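Local coordinates for lovastatin nonaketide synthase, polyketide synthase component (Aspergillus terreus, PDB 7CPX), which builds the dihydromonacolin L nonaketide of lovastatin biosynthesis from malonyl-CoA, using NADPH and S-adenosyl-L-methionine, as a multidomain polyketide synthase, at residues D75-F85 with Y928-W937; V1756-T1766 with Q1794-K1802. The protein carries 2 engineered substitutions. All coordinates share one frame; numbering follows the deposited sequence.

Interaction 1 (D75-F85 with Y928-W937)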
loop_
_atom_site.group_PDB
_atom_site.type_symbol
_atom_site.label_atom_id
_atom_site.label_comp_id
_atom_site.label_asym_id
_atom_site.label_seq_id
_atom_site.Cartn_x
_atom_site.Cartn_y
_atom_site.Cartn_z
ATOM N N ASP A 75 -0.622 10.683 -33.112
ATOM C CA ASP A 75 -1.704 9.751 -33.379
ATOM C C ASP A 75 -1.935 8.870 -32.159
ATOM O O ASP A 75 -1.011 8.589 -31.391
ATOM C CB ASP A 75 -1.392 8.877 -34.600
ATOM C CG ASP A 75 -2.548 7.976 -34.985
ATOM O OD1 ASP A 75 -3.620 8.073 -34.352
ATOM O OD2 ASP A 75 -2.384 7.166 -35.923
ATOM N N ASP A 76 -3.182 8.443 -31.984
ATOM C CA ASP A 76 -3.543 7.539 -30.896
ATOM C C ASP A 76 -3.082 6.138 -31.265
ATOM O O ASP A 76 -3.709 5.455 -32.078
ATOM C CB ASP A 76 -5.046 7.578 -30.644
ATOM C CG ASP A 76 -5.466 6.703 -29.480
ATOM O OD1 ASP A 76 -4.578 6.141 -28.804
ATOM O OD2 ASP A 76 -6.684 6.576 -29.239
ATOM N N LEU A 77 -1.973 5.698 -30.668
ATOM C CA LEU A 77 -1.406 4.405 -31.024
ATOM C C LEU A 77 -2.327 3.252 -30.660
ATOM O O LEU A 77 -2.244 2.189 -31.285
ATOM C CB LEU A 77 -0.050 4.223 -30.344
ATOM C CG LEU A 77 0.989 5.315 -30.611
ATOM C CD1 LEU A 77 2.380 4.741 -30.474
ATOM C CD2 LEU A 77 0.820 5.944 -31.983
ATOM N N GLY A 78 -3.203 3.433 -29.669
ATOM C CA GLY A 78 -4.205 2.423 -29.395
ATOM C C GLY A 78 -5.274 2.326 -30.457
ATOM O O GLY A 78 -5.900 1.270 -30.598
ATOM N N ALA A 79 -5.490 3.400 -31.212
ATOM C CA ALA A 79 -6.433 3.379 -32.324
ATOM C C ALA A 79 -5.826 2.576 -33.465
ATOM O O ALA A 79 -4.933 3.057 -34.169
ATOM C CB ALA A 79 -6.763 4.801 -32.763
ATOM N N PHE A 80 -6.307 1.350 -33.646
ATOM C CA PHE A 80 -5.725 0.413 -34.591
ATOM C C PHE A 80 -6.834 -0.347 -35.297
ATOM O O PHE A 80 -7.841 -0.704 -34.680
ATOM C CB PHE A 80 -4.781 -0.554 -33.872
ATOM C CG PHE A 80 -4.331 -1.713 -34.712
ATOM C CD1 PHE A 80 -3.510 -1.520 -35.806
ATOM C CD2 PHE A 80 -4.706 -3.001 -34.382
ATOM C CE1 PHE A 80 -3.086 -2.591 -36.564
ATOM C CE2 PHE A 80 -4.286 -4.074 -35.133
ATOM C CZ PHE A 80 -3.474 -3.872 -36.225
ATOM N N ASP A 81 -6.646 -0.587 -36.592
ATOM C CA ASP A 81 -7.643 -1.293 -37.397
ATOM C C ASP A 81 -7.439 -2.799 -37.236
ATOM O O ASP A 81 -6.952 -3.504 -38.121
ATOM C CB ASP A 81 -7.551 -0.861 -38.855
ATOM C CG ASP A 81 -8.828 -1.135 -39.622
ATOM O OD1 ASP A 81 -9.518 -2.124 -39.294
ATOM O OD2 ASP A 81 -9.142 -0.365 -40.552
ATOM N N ALA A 82 -7.827 -3.285 -36.056
ATOM C CA ALA A 82 -7.686 -4.705 -35.759
ATOM C C ALA A 82 -8.504 -5.551 -36.723
ATOM O O ALA A 82 -8.064 -6.625 -37.149
ATOM C CB ALA A 82 -8.102 -4.978 -34.314
ATOM N N ALA A 83 -9.702 -5.083 -37.080
ATOM C CA ALA A 83 -10.524 -5.814 -38.036
ATOM C C ALA A 83 -9.808 -5.959 -39.372
ATOM O O ALA A 83 -9.939 -6.986 -40.048
ATOM C CB ALA A 83 -11.865 -5.106 -38.221
ATOM N N PHE A 84 -9.045 -4.939 -39.768
ATOM C CA PHE A 84 -8.323 -5.004 -41.034
ATOM C C PHE A 84 -7.328 -6.155 -41.039
ATOM O O PHE A 84 -7.207 -6.878 -42.035
ATOM C CB PHE A 84 -7.607 -3.678 -41.294
ATOM C CG PHE A 84 -6.791 -3.661 -42.555
ATOM C CD1 PHE A 84 -5.514 -4.190 -42.578
ATOM C CD2 PHE A 84 -7.296 -3.099 -43.714
ATOM C CE1 PHE A 84 -4.763 -4.172 -43.733
ATOM C CE2 PHE A 84 -6.549 -3.078 -44.872
ATOM C CZ PHE A 84 -5.280 -3.614 -44.881
ATOM N N PHE A 85 -6.607 -6.341 -39.935
ATOM C CA PHE A 85 -5.555 -7.342 -39.846
ATOM C C PHE A 85 -6.042 -8.654 -39.246
ATOM O O PHE A 85 -5.220 -9.488 -38.852
ATOM C CB PHE A 85 -4.380 -6.793 -39.035
ATOM C CG PHE A 85 -3.697 -5.626 -39.685
ATOM C CD1 PHE A 85 -2.759 -5.823 -40.679
ATOM C CD2 PHE A 85 -3.996 -4.334 -39.304
ATOM C CE1 PHE A 85 -2.132 -4.753 -41.281
ATOM C CE2 PHE A 85 -3.371 -3.258 -39.897
ATOM C CZ PHE A 85 -2.436 -3.465 -40.889
ATOM N N TYR A 928 -4.093 3.984 -46.724
ATOM C CA TYR A 928 -5.319 3.324 -46.309
ATOM C C TYR A 928 -5.898 4.035 -45.088
ATOM O O TYR A 928 -5.170 4.281 -44.117
ATOM C CB TYR A 928 -5.059 1.855 -45.991
ATOM C CG TYR A 928 -6.299 1.100 -45.572
ATOM C CD1 TYR A 928 -7.104 0.474 -46.510
ATOM C CD2 TYR A 928 -6.667 1.016 -44.238
ATOM C CE1 TYR A 928 -8.237 -0.213 -46.133
ATOM C CE2 TYR A 928 -7.798 0.331 -43.851
ATOM C CZ TYR A 928 -8.581 -0.281 -44.802
ATOM O OH TYR A 928 -9.710 -0.967 -44.415
ATOM N N PRO A 929 -7.188 4.381 -45.095
ATOM C CA PRO A 929 -7.779 5.050 -43.932
ATOM C C PRO A 929 -8.066 4.084 -42.799
ATOM O O PRO A 929 -9.180 3.564 -42.679
ATOM C CB PRO A 929 -9.067 5.652 -44.500
ATOM C CG PRO A 929 -9.453 4.707 -45.573
ATOM C CD PRO A 929 -8.166 4.216 -46.180
ATOM N N TRP A 930 -7.060 3.833 -41.969
ATOM C CA TRP A 930 -7.211 2.875 -40.885
ATOM C C TRP A 930 -8.378 3.271 -39.992
ATOM O O TRP A 930 -8.581 4.450 -39.691
ATOM C CB TRP A 930 -5.917 2.790 -40.083
ATOM C CG TRP A 930 -4.730 2.547 -40.952
ATOM C CD1 TRP A 930 -3.815 3.467 -41.359
ATOM C CD2 TRP A 930 -4.341 1.306 -41.546
ATOM N NE1 TRP A 930 -2.870 2.877 -42.160
ATOM C CE2 TRP A 930 -3.173 1.547 -42.292
ATOM C CE3 TRP A 930 -4.866 0.013 -41.514
ATOM C CZ2 TRP A 930 -2.520 0.543 -42.999
ATOM C CZ3 TRP A 930 -4.217 -0.981 -42.216
ATOM C CH2 TRP A 930 -3.057 -0.712 -42.948
ATOM N N ASP A 931 -9.153 2.268 -39.575
ATOM C CA ASP A 931 -10.419 2.531 -38.898
ATOM C C ASP A 931 -10.224 3.444 -37.694
ATOM O O ASP A 931 -10.896 4.474 -37.566
ATOM C CB ASP A 931 -11.055 1.207 -38.476
ATOM C CG ASP A 931 -12.415 1.391 -37.840
ATOM O OD1 ASP A 931 -13.337 1.868 -38.532
ATOM O OD2 ASP A 931 -12.563 1.051 -36.648
ATOM N N ARG A 932 -9.309 3.084 -36.800
ATOM C CA ARG A 932 -8.962 3.877 -35.625
ATOM C C ARG A 932 -10.156 4.155 -34.719
ATOM O O ARG A 932 -10.046 4.965 -33.791
ATOM C CB ARG A 932 -8.308 5.205 -36.028
ATOM C CG ARG A 932 -6.929 5.054 -36.647
ATOM C CD ARG A 932 -6.202 6.388 -36.703
ATOM N NE ARG A 932 -4.862 6.264 -37.269
ATOM C CZ ARG A 932 -4.565 6.428 -38.552
ATOM N NH1 ARG A 932 -5.493 6.719 -39.448
ATOM N NH2 ARG A 932 -3.301 6.297 -38.945
ATOM N N SER A 933 -11.298 3.505 -34.957
ATOM C CA SER A 933 -12.486 3.794 -34.162
ATOM C C SER A 933 -12.303 3.362 -32.713
ATOM O O SER A 933 -12.681 4.093 -31.789
ATOM C CB SER A 933 -13.705 3.106 -34.772
ATOM O OG SER A 933 -13.919 3.539 -36.104
ATOM N N ARG A 934 -11.726 2.185 -32.494
ATOM C CA ARG A 934 -11.561 1.621 -31.164
ATOM C C ARG A 934 -10.096 1.673 -30.754
ATOM O O ARG A 934 -9.209 1.310 -31.533
ATOM C CB ARG A 934 -12.066 0.177 -31.113
ATOM C CG ARG A 934 -11.818 -0.513 -29.783
ATOM C CD ARG A 934 -12.588 -1.817 -29.678
ATOM N NE ARG A 934 -12.253 -2.549 -28.462
ATOM C CZ ARG A 934 -12.848 -3.668 -28.071
ATOM N NH1 ARG A 934 -13.824 -4.215 -28.776
ATOM N NH2 ARG A 934 -12.452 -4.252 -26.944
ATOM N N ARG A 935 -9.852 2.129 -29.528
ATOM C CA ARG A 935 -8.501 2.232 -28.988
ATOM C C ARG A 935 -8.153 0.916 -28.304
ATOM O O ARG A 935 -8.659 0.620 -27.217
ATOM C CB ARG A 935 -8.393 3.400 -28.013
ATOM C CG ARG A 935 -6.968 3.724 -27.608
ATOM C CD ARG A 935 -6.910 4.884 -26.635
ATOM N NE ARG A 935 -5.543 5.345 -26.422
ATOM C CZ ARG A 935 -4.704 4.827 -25.535
ATOM N NH1 ARG A 935 -5.059 3.823 -24.751
ATOM N NH2 ARG A 935 -3.476 5.328 -25.435
ATOM N N TYR A 936 -7.290 0.128 -28.940
ATOM C CA TYR A 936 -6.856 -1.155 -28.394
ATOM C C TYR A 936 -5.604 -0.915 -27.562
ATOM O O TYR A 936 -4.515 -0.701 -28.100
ATOM C CB TYR A 936 -6.604 -2.157 -29.515
ATOM C CG TYR A 936 -7.816 -2.418 -30.378
ATOM C CD1 TYR A 936 -8.744 -3.385 -30.029
ATOM C CD2 TYR A 936 -8.033 -1.694 -31.539
ATOM C CE1 TYR A 936 -9.852 -3.626 -30.812
ATOM C CE2 TYR A 936 -9.140 -1.929 -32.329
ATOM C CZ TYR A 936 -10.046 -2.896 -31.961
ATOM O OH TYR A 936 -11.152 -3.136 -32.744
ATOM N N TRP A 937 -5.758 -0.951 -26.241
ATOM C CA TRP A 937 -4.653 -0.711 -25.329
ATOM C C TRP A 937 -4.904 -1.483 -24.044
ATOM O O TRP A 937 -6.039 -1.843 -23.724
ATOM C CB TRP A 937 -4.482 0.783 -25.033
ATOM C CG TRP A 937 -3.126 1.315 -25.364
ATOM C CD1 TRP A 937 -2.613 1.530 -26.604
ATOM C CD2 TRP A 937 -2.112 1.712 -24.436
ATOM N NE1 TRP A 937 -1.339 2.031 -26.512
ATOM C CE2 TRP A 937 -1.007 2.153 -25.189
ATOM C CE3 TRP A 937 -2.029 1.736 -23.044
ATOM C CZ2 TRP A 937 0.165 2.612 -24.594
ATOM C CZ3 TRP A 937 -0.865 2.190 -22.456
ATOM C CH2 TRP A 937 0.216 2.622 -23.229
#
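Phe84 meets two rings of segment 928-937, one with its face and one with its edge. The six-membered ring of Trp930 brings its edge over one face of Phe84, CZ3 standing 3.4 Å above the centre in a T-shaped pair with planes at 76°. Phe84 presents its own edge to Tyr928, their centroids 4.5 Å apart; Pro929 CD lies on the other face of Tyr928, and Asp81 OD2 is at its edge. Phe85 and Trp930 run nearly parallel but hardly overlap. Tyr936 carries Ala82 CB on one face, a CH-pi contact, and Arg934 CG on the opposite one, with Phe80 O at its edge.

Asp81 bridges the two segments: OD2 accepts from Asp931 N at 2.8 Å, from above the carboxylate plane, and OD1 takes Phe84 N. Asp76 OD1 forms a salt bridge with Arg935 NE at 2.7 Å and also takes Gly78 N, in an Asx turn. Arg932, extended from CG to NE, makes a second, NE 3.0 Å from Asp75 OD2. Each carboxylate is met on its syn side, about 30° out of the guanidinium plane.

The sequence and path of 928-937 are consistent with the linker that, in related synthases, returns from the acyltransferase over the ketosynthase. Helix 97-113 reaches the aromatic cluster through Tyr107, and Trp930 NE1 bonds Glu108 there. Helix 482-498 touches Tyr928, helix 89-94 Ala82 and Tyr936.

Interaction 2 (V1756-T1766 with Q1794-K1802)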
loop_
_atom_site.group_PDB
_atom_site.type_symbol
_atom_site.label_atom_id
_atom_site.label_comp_id
_atom_site.label_asym_id
_atom_site.label_seq_id
_atom_site.Cartn_x
_atom_site.Cartn_y
_atom_site.Cartn_z
ATOM N N VAL A 1756 53.410 24.801 49.847
ATOM C CA VAL A 1756 52.435 25.311 50.803
ATOM C C VAL A 1756 51.860 24.137 51.576
ATOM O O VAL A 1756 51.384 23.166 50.976
ATOM C CB VAL A 1756 51.319 26.098 50.096
ATOM C CG1 VAL A 1756 50.192 26.398 51.064
ATOM C CG2 VAL A 1756 51.870 27.381 49.501
ATOM N N HIS A 1757 51.905 24.222 52.904
ATOM C CA HIS A 1757 51.312 23.205 53.756
ATOM C C HIS A 1757 50.500 23.868 54.857
ATOM O O HIS A 1757 50.839 24.953 55.332
ATOM C CB HIS A 1757 52.379 22.298 54.369
ATOM C CG HIS A 1757 53.169 21.535 53.353
ATOM N ND1 HIS A 1757 53.153 20.160 53.278
ATOM C CD2 HIS A 1757 53.989 21.956 52.362
ATOM C CE1 HIS A 1757 53.936 19.767 52.290
ATOM N NE2 HIS A 1757 54.453 20.838 51.717
ATOM N N VAL A 1758 49.420 23.203 55.257
ATOM C CA VAL A 1758 48.571 23.664 56.346
ATOM C C VAL A 1758 48.308 22.489 57.274
ATOM O O VAL A 1758 48.023 21.376 56.818
ATOM C CB VAL A 1758 47.245 24.262 55.831
ATOM C CG1 VAL A 1758 47.511 25.251 54.710
ATOM C CG2 VAL A 1758 46.305 23.164 55.370
ATOM N N LEU A 1759 48.409 22.738 58.575
ATOM C CA LEU A 1759 48.227 21.717 59.599
ATOM C C LEU A 1759 47.128 22.188 60.540
ATOM O O LEU A 1759 47.338 23.115 61.331
ATOM C CB LEU A 1759 49.530 21.465 60.351
ATOM C CG LEU A 1759 49.973 20.004 60.428
ATOM C CD1 LEU A 1759 51.387 19.910 60.971
ATOM C CD2 LEU A 1759 49.015 19.200 61.289
ATOM N N ASP A 1760 45.960 21.561 60.446
ATOM C CA ASP A 1760 44.822 21.903 61.287
ATOM C C ASP A 1760 44.796 20.965 62.487
ATOM O O ASP A 1760 44.703 19.744 62.327
ATOM C CB ASP A 1760 43.518 21.807 60.498
ATOM C CG ASP A 1760 42.335 22.368 61.260
ATOM O OD1 ASP A 1760 42.555 23.002 62.313
ATOM O OD2 ASP A 1760 41.187 22.174 60.810
ATOM N N VAL A 1761 44.867 21.537 63.684
ATOM C CA VAL A 1761 44.937 20.783 64.927
ATOM C C VAL A 1761 43.659 21.053 65.707
ATOM O O VAL A 1761 43.370 22.204 66.057
ATOM C CB VAL A 1761 46.176 21.168 65.747
ATOM C CG1 VAL A 1761 46.349 20.230 66.925
ATOM C CG2 VAL A 1761 47.414 21.165 64.866
ATOM N N ASP A 1762 42.896 19.994 65.980
ATOM C CA ASP A 1762 41.692 20.145 66.788
ATOM C C ASP A 1762 42.010 20.667 68.181
ATOM O O ASP A 1762 41.172 21.346 68.785
ATOM C CB ASP A 1762 40.955 18.810 66.884
ATOM C CG ASP A 1762 41.823 17.703 67.448
ATOM O OD1 ASP A 1762 43.018 17.956 67.707
ATOM O OD2 ASP A 1762 41.310 16.580 67.632
ATOM N N ALA A 1763 43.197 20.365 68.702
ATOM C CA ALA A 1763 43.626 20.871 70.003
ATOM C C ALA A 1763 45.141 21.006 69.969
ATOM O O ALA A 1763 45.852 20.000 69.878
ATOM C CB ALA A 1763 43.179 19.944 71.129
ATOM N N VAL A 1764 45.631 22.245 70.043
ATOM C CA VAL A 1764 47.067 22.486 69.924
ATOM C C VAL A 1764 47.828 21.810 71.055
ATOM O O VAL A 1764 48.959 21.348 70.862
ATOM C CB VAL A 1764 47.350 24.000 69.888
ATOM C CG1 VAL A 1764 48.845 24.258 69.945
ATOM C CG2 VAL A 1764 46.751 24.615 68.638
ATOM N N GLU A 1765 47.231 21.741 72.245
ATOM C CA GLU A 1765 47.918 21.139 73.381
ATOM C C GLU A 1765 48.262 19.677 73.140
ATOM O O GLU A 1765 49.135 19.136 73.828
ATOM C CB GLU A 1765 47.064 21.270 74.647
ATOM C CG GLU A 1765 45.663 20.682 74.536
ATOM C CD GLU A 1765 44.644 21.680 74.020
ATOM O OE1 GLU A 1765 45.057 22.713 73.452
ATOM O OE2 GLU A 1765 43.431 21.431 74.182
ATOM N N THR A 1766 47.605 19.026 72.182
ATOM C CA THR A 1766 47.844 17.622 71.877
ATOM C C THR A 1766 48.768 17.427 70.682
ATOM O O THR A 1766 48.921 16.296 70.210
ATOM C CB THR A 1766 46.516 16.908 71.612
ATOM O OG1 THR A 1766 45.982 17.337 70.353
ATOM C CG2 THR A 1766 45.512 17.214 72.712
ATOM N N GLN A 1794 53.405 14.944 48.688
ATOM C CA GLN A 1794 53.793 16.209 49.303
ATOM C C GLN A 1794 53.169 16.383 50.683
ATOM O O GLN A 1794 53.836 16.852 51.612
ATOM C CB GLN A 1794 53.401 17.373 48.394
ATOM C CG GLN A 1794 54.399 18.525 48.403
ATOM C CD GLN A 1794 55.767 18.129 47.873
ATOM O OE1 GLN A 1794 56.792 18.492 48.447
ATOM N NE2 GLN A 1794 55.787 17.387 46.771
ATOM N N GLU A 1795 51.910 15.985 50.852
ATOM C CA GLU A 1795 50.924 16.159 51.912
ATOM C C GLU A 1795 50.513 17.626 51.988
ATOM O O GLU A 1795 50.785 18.300 52.991
ATOM C CB GLU A 1795 51.494 15.701 53.256
ATOM C CG GLU A 1795 52.056 14.293 53.242
ATOM C CD GLU A 1795 52.812 13.955 54.511
ATOM O OE1 GLU A 1795 52.920 14.833 55.393
ATOM O OE2 GLU A 1795 53.299 12.811 54.628
ATOM N N PRO A 1796 49.862 18.153 50.949
ATOM C CA PRO A 1796 49.627 19.606 50.895
ATOM C C PRO A 1796 48.841 20.155 52.072
ATOM O O PRO A 1796 49.089 21.291 52.490
ATOM C CB PRO A 1796 48.858 19.779 49.578
ATOM C CG PRO A 1796 48.181 18.472 49.373
ATOM C CD PRO A 1796 49.150 17.442 49.874
ATOM N N GLU A 1797 47.889 19.400 52.611
ATOM C CA GLU A 1797 47.053 19.892 53.701
ATOM C C GLU A 1797 46.763 18.755 54.665
ATOM O O GLU A 1797 46.055 17.806 54.315
ATOM C CB GLU A 1797 45.748 20.490 53.166
ATOM C CG GLU A 1797 45.954 21.652 52.209
ATOM C CD GLU A 1797 44.649 22.285 51.773
ATOM O OE1 GLU A 1797 43.580 21.792 52.190
ATOM O OE2 GLU A 1797 44.691 23.276 51.013
ATOM N N VAL A 1798 47.298 18.865 55.877
ATOM C CA VAL A 1798 47.150 17.847 56.906
ATOM C C VAL A 1798 46.279 18.402 58.022
ATOM O O VAL A 1798 46.176 19.619 58.213
ATOM C CB VAL A 1798 48.525 17.404 57.448
ATOM C CG1 VAL A 1798 48.365 16.346 58.525
ATOM C CG2 VAL A 1798 49.398 16.894 56.315
ATOM N N SER A 1799 45.642 17.497 58.760
ATOM C CA SER A 1799 44.813 17.856 59.903
ATOM C C SER A 1799 45.138 16.926 61.059
ATOM O O SER A 1799 45.082 15.703 60.908
ATOM C CB SER A 1799 43.326 17.768 59.551
ATOM O OG SER A 1799 42.517 18.043 60.680
ATOM N N TRP A 1800 45.474 17.498 62.210
ATOM C CA TRP A 1800 45.790 16.725 63.405
ATOM C C TRP A 1800 44.516 16.580 64.226
ATOM O O TRP A 1800 44.041 17.550 64.825
ATOM C CB TRP A 1800 46.893 17.394 64.217
ATOM C CG TRP A 1800 47.330 16.590 65.398
ATOM C CD1 TRP A 1800 46.790 16.613 66.650
ATOM C CD2 TRP A 1800 48.398 15.638 65.439
ATOM N NE1 TRP A 1800 47.458 15.737 67.469
ATOM C CE2 TRP A 1800 48.450 15.124 66.749
ATOM C CE3 TRP A 1800 49.317 15.171 64.496
ATOM C CZ2 TRP A 1800 49.383 14.167 67.139
ATOM C CZ3 TRP A 1800 50.241 14.222 64.885
ATOM C CH2 TRP A 1800 50.267 13.730 66.194
ATOM N N CYS A 1801 43.964 15.371 64.251
ATOM C CA CYS A 1801 42.718 15.091 64.944
ATOM C C CYS A 1801 42.878 13.842 65.793
ATOM O O CYS A 1801 43.497 12.863 65.364
ATOM C CB CYS A 1801 41.570 14.900 63.952
ATOM S SG CYS A 1801 41.533 16.130 62.630
ATOM N N LYS A 1802 42.322 13.885 67.003
ATOM C CA LYS A 1802 42.350 12.742 67.912
ATOM C C LYS A 1802 43.775 12.240 68.123
ATOM O O LYS A 1802 44.011 11.043 68.304
ATOM C CB LYS A 1802 41.452 11.615 67.398
ATOM C CG LYS A 1802 40.009 12.038 67.184
ATOM C CD LYS A 1802 39.153 10.886 66.686
ATOM C CE LYS A 1802 37.709 11.318 66.482
ATOM N NZ LYS A 1802 36.843 10.197 66.027
#
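Val1758 O accepts from Val1798 N at 2.8 Å as part of the ladder between two parallel strands. Asp1760 N donates to Val1798 O at 3.0 Å, and Asp1762 N to Trp1800 O at 2.9 Å. Past the end of strand 1756-1761 the ladder passes to a side chain: Asp1762 OD2 takes Lys1802 N at 2.9 Å on its syn side. The first torsion of Asp1762 (chi1 57°) sets CG between its backbone N and carbonyl carbon, which turns the carboxylate toward the backbone just past the end of strand 1797-1801.

On one face of the sheet the side chains are apolar and lie alongside one another. Leu1759 CD2 is 4.0 Å from Val1798 CG1, and Val1761 CG1 meets Trp1800 CD1 at 3.7 Å. Helix 1775-1784, in the beta-alpha-beta crossover joining the strands, touches Leu1759 and Trp1800 on this face. The other face is more polar: Val1758 CG2 rests on the CB and CG of Glu1797, 3.5 Å from each, and the Glu1797 carboxylate goes on to Arg1745 and Arg1748 of helix 1735-1750 and to Arg2423. Asp1760 is held by Ala1730 N and Thr1727.

This Rossmann-like sheet probably corresponds to the truncated structural half of the ketoreductase in related synthases and animal fatty acid synthase. Three arginines would probably keep the buried Glu1797 ionised, and its salt bridge to Arg2423 links the sheet to the ketoreductase domain.

In the fold
Interaction 2 is a buried contact, interaction 1 only partly buried, its aromatic end inside and its arginines toward the surface. They lie on opposite sides of the chain's centre, their centres about 112 Å apart, and share no element. Interaction 1 brings together two loops 843 residues apart in sequence and lays one against the ketosynthase; aromatic rings and salt bridges do most of the work. Interaction 2 joins neighbouring strands inside a mixed sheet, separated by a short crossover, and depends chiefly on regular backbone bonding. Charges are used differently too: Glu1797 and Asp1760 turn outward to other elements, whereas the Asp75 and Asp76 salt bridges run across interaction 1 itself.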